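Local coordinates for protein ochratoxinase (Aspergillus niger, PDB 4C65) that hydrolyses the amide bond of ochratoxin A, releasing L-phenylalanine, and acts as a zinc-dependent carboxypeptidase that prefers C-terminal aromatic residues, at residues Ala116-Gly119 against Cys120-Ala123; Ala269-Glu272 against Val273-Leu276. All blocks are in the same frame, centred on the assembly; numbering follows the deposited sequence.

Contact 1 of 2, residues Ala116-Gly119 against Cys120-Ala123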
# COMPACT_ATOMS: atom_id res chain seq x y z
N ALA A 116 8.01 25.96 12.81
CA ALA A 116 8.12 24.60 12.31
C ALA A 116 8.26 23.67 13.49
O ALA A 116 9.23 23.77 14.24
CB ALA A 116 9.33 24.47 11.40
N GLY A 117 7.33 22.76 13.68
CA GLY A 117 7.51 21.78 14.74
C GLY A 117 6.24 21.40 15.46
O GLY A 117 5.14 21.42 14.89
N TYR A 118 6.38 21.09 16.74
CA TYR A 118 5.31 20.46 17.51
C TYR A 118 4.65 21.43 18.47
O TYR A 118 4.16 21.03 19.53
CB TYR A 118 5.91 19.28 18.27
CG TYR A 118 6.51 18.21 17.41
CD1 TYR A 118 5.71 17.50 16.52
CD2 TYR A 118 7.86 17.92 17.45
CE1 TYR A 118 6.25 16.53 15.70
CE2 TYR A 118 8.41 16.93 16.66
CZ TYR A 118 7.60 16.22 15.79
OH TYR A 118 8.13 15.24 14.98
N GLY A 119 4.65 22.71 18.14
CA GLY A 119 4.07 23.73 19.00
C GLY A 119 2.62 23.48 19.33
O GLY A 119 2.17 23.73 20.44
N CYS A 120 1.86 23.04 18.33
CA CYS A 120 0.44 22.78 18.54
C CYS A 120 0.25 21.67 19.52
O CYS A 120 -0.62 21.73 20.40
CB CYS A 120 -0.21 22.35 17.24
SG CYS A 120 -0.29 23.61 15.97
N GLU A 121 1.07 20.64 19.37
CA GLU A 121 0.96 19.44 20.21
C GLU A 121 1.46 19.70 21.65
O GLU A 121 0.87 19.21 22.62
CB GLU A 121 1.75 18.29 19.57
CG GLU A 121 1.12 17.72 18.29
CD GLU A 121 1.25 18.63 17.06
OE1 GLU A 121 2.26 19.35 16.91
OE2 GLU A 121 0.31 18.58 16.23
N VAL A 122 2.52 20.48 21.77
CA VAL A 122 3.06 20.85 23.08
C VAL A 122 2.15 21.85 23.78
O VAL A 122 1.97 21.78 25.01
CB VAL A 122 4.50 21.37 22.96
CG1 VAL A 122 4.99 21.94 24.28
CG2 VAL A 122 5.44 20.25 22.51
N ALA A 123 1.56 22.79 23.02
CA ALA A 123 0.62 23.78 23.61
C ALA A 123 -0.48 23.10 24.41
O ALA A 123 -0.92 23.60 25.44
CB ALA A 123 0.03 24.68 22.56
O HOH W 1 2.50 21.94 15.75
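E121 turns its carboxylate back over the start of its own helix to meet Y118. The glutamate chain leaves with CG beside the backbone N (chi1 -70°) and folds again at chi2 (73°), which carries OE1 to 3.3 Å from the CA of Y118. The same oxygen lies at the edge of the tyrosine ring, in its plane, with E121 OE1 3.9 Å from Y118 CD1, while the plane of the carboxylate stands nearly perpendicular to that of the ring. One water fixes this fold: it donates to E121 OE1 and, at 2.8 Å, to the carbonyl O of G117, and it accepts from C120 N at 2.9 Å. A backbone N-H of the first helical turn is thereby tied through the water to the incoming loop. OE2 is engaged by R198 in a salt bridge, so both carboxylate oxygens have partners, and the arginine would offset the charge of this buried group. H89 of a second subunit sets its ring against that of Y118, and S92 of the same neighbouring chain hydrogen-bonds through OG to the carbonyl O of E121.

Y118 is the N-cap residue, and its carbonyl O accepts from V122 N at 2.8 Å, the first i to i+4 bond of the helix. V122 CG2 lies 3.3 Å from that same Y118 O. The next bond is A123 N to G119 O, also 2.8 Å.

The segment joins strand 109-114 to helix 119-127 in the TIM-barrel domain. Y118 and V122 pack on helix 90-106, whereas C120 and A123 face strand 135-138.

Contact 2 of 2, residues Ala269-Glu272 against Val273-Leu276; sequences ADEE and VWEL
W274 lays one face of its indole over the chain at D270 and E271, where the helix begins. D270 O sits 3.2 Å above the ring plane, offset toward the rim, and E271 CA approaches W274 CE3 to 3.3 Å. With CG beside the backbone N (chi1 -52°), the ring leans back along the preceding turn. A269 CB packs obliquely on the indole, 4.0 Å from W274 CD1, and lies 3.7 Å from V273 CG1.

The side chain of D270 caps the helix: OD1 accepts from V273 N at 3.2 Å, with an N-H...O angle of 167°, while the aspartate and valine side chains cross at about a right angle. Behind it the regular helical ladder runs from W274 N to D270 O, from E275 N to E271 O and from L276 N to E272 O, the last at 3.1 Å.

The acidic groups have basic partners: K249 makes salt bridges to D270 OD2 and E272 OE1, and K278 to E275 OE2. E271 OE2 and E275 OE2 lie 5.2 Å apart and would repel mildly if both are ionised, which the K278 salt bridge would offset.

V273 and L276 pack on helix 249-258 and W274 on helix 304-327. The D270 N-cap opens the helix of the beta-alpha-beta unit strand 262-263, helix 271-280, strand 283-285, in the TIM barrel of this amidohydrolase.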
# COMPACT_ATOMS: atom_id res chain seq x y z
N ALA A 269 15.97 42.52 0.98
CA ALA A 269 15.03 43.62 0.97
C ALA A 269 15.76 44.89 0.61
O ALA A 269 16.80 45.19 1.17
CB ALA A 269 14.37 43.77 2.31
N ASP A 270 15.22 45.63 -0.35
CA ASP A 270 15.79 46.90 -0.77
C ASP A 270 14.69 47.94 -0.68
O ASP A 270 13.62 47.65 -0.14
CB ASP A 270 16.33 46.80 -2.18
CG ASP A 270 15.29 46.36 -3.18
OD1 ASP A 270 14.10 46.22 -2.83
OD2 ASP A 270 15.68 46.13 -4.36
N GLU A 271 14.93 49.13 -1.22
CA GLU A 271 13.96 50.21 -1.12
C GLU A 271 12.58 49.80 -1.61
O GLU A 271 11.59 50.08 -0.95
CB GLU A 271 14.44 51.47 -1.83
CG GLU A 271 13.53 52.63 -1.51
CD GLU A 271 13.87 53.96 -2.17
OE1 GLU A 271 15.01 54.21 -2.66
OE2 GLU A 271 12.96 54.83 -2.21
N GLU A 272 12.51 49.14 -2.76
CA GLU A 272 11.23 48.70 -3.31
C GLU A 272 10.46 47.80 -2.34
O GLU A 272 9.25 47.98 -2.16
CB GLU A 272 11.46 47.98 -4.64
CG GLU A 272 10.21 47.30 -5.19
CD GLU A 272 10.39 46.75 -6.60
OE1 GLU A 272 11.54 46.63 -7.08
OE2 GLU A 272 9.36 46.43 -7.22
N VAL A 273 11.15 46.84 -1.72
CA VAL A 273 10.57 45.93 -0.72
C VAL A 273 10.05 46.68 0.52
O VAL A 273 8.93 46.42 0.98
CB VAL A 273 11.59 44.89 -0.25
CG1 VAL A 273 11.02 44.03 0.86
CG2 VAL A 273 12.02 44.01 -1.42
N TRP A 274 10.85 47.59 1.06
CA TRP A 274 10.46 48.33 2.26
C TRP A 274 9.15 49.09 2.02
O TRP A 274 8.22 49.00 2.83
CB TRP A 274 11.55 49.30 2.72
CG TRP A 274 12.92 48.67 2.88
CD1 TRP A 274 13.19 47.41 3.32
CD2 TRP A 274 14.19 49.28 2.60
NE1 TRP A 274 14.55 47.20 3.33
CE2 TRP A 274 15.18 48.33 2.89
CE3 TRP A 274 14.57 50.54 2.12
CZ2 TRP A 274 16.54 48.59 2.70
CZ3 TRP A 274 15.93 50.81 1.96
CH2 TRP A 274 16.90 49.84 2.25
N GLU A 275 9.08 49.80 0.91
CA GLU A 275 7.87 50.55 0.55
C GLU A 275 6.66 49.64 0.39
O GLU A 275 5.58 49.96 0.90
CB GLU A 275 8.09 51.35 -0.74
CG GLU A 275 9.02 52.53 -0.55
CD GLU A 275 8.69 53.32 0.70
OE1 GLU A 275 7.51 53.73 0.83
OE2 GLU A 275 9.58 53.50 1.58
N LEU A 276 6.83 48.52 -0.31
CA LEU A 276 5.76 47.56 -0.46
C LEU A 276 5.28 47.04 0.88
O LEU A 276 4.07 46.86 1.09
CB LEU A 276 6.16 46.37 -1.35
CG LEU A 276 6.03 46.57 -2.86
CD1 LEU A 276 6.66 45.40 -3.61
CD2 LEU A 276 4.57 46.72 -3.26

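How the contacts relate
Both contacts are helix starts in the TIM-barrel domain, following one another along the chain but lying on opposite sides of its centre. Their centres are 33 Å apart and their nearest atoms about 22 Å, so neither touches the other. Contact 1 is buried and close to the zinc site: the position of G117 is about 6 Å from the side chain of H71 and about 9 Å from that of K204, which bridges the two metals. Contact 2 lies farther out, its A269 side chain about 9 Å from that of the zinc ligand H265. A neighbouring subunit packs against contact 1, whereas no other chain touches contact 2.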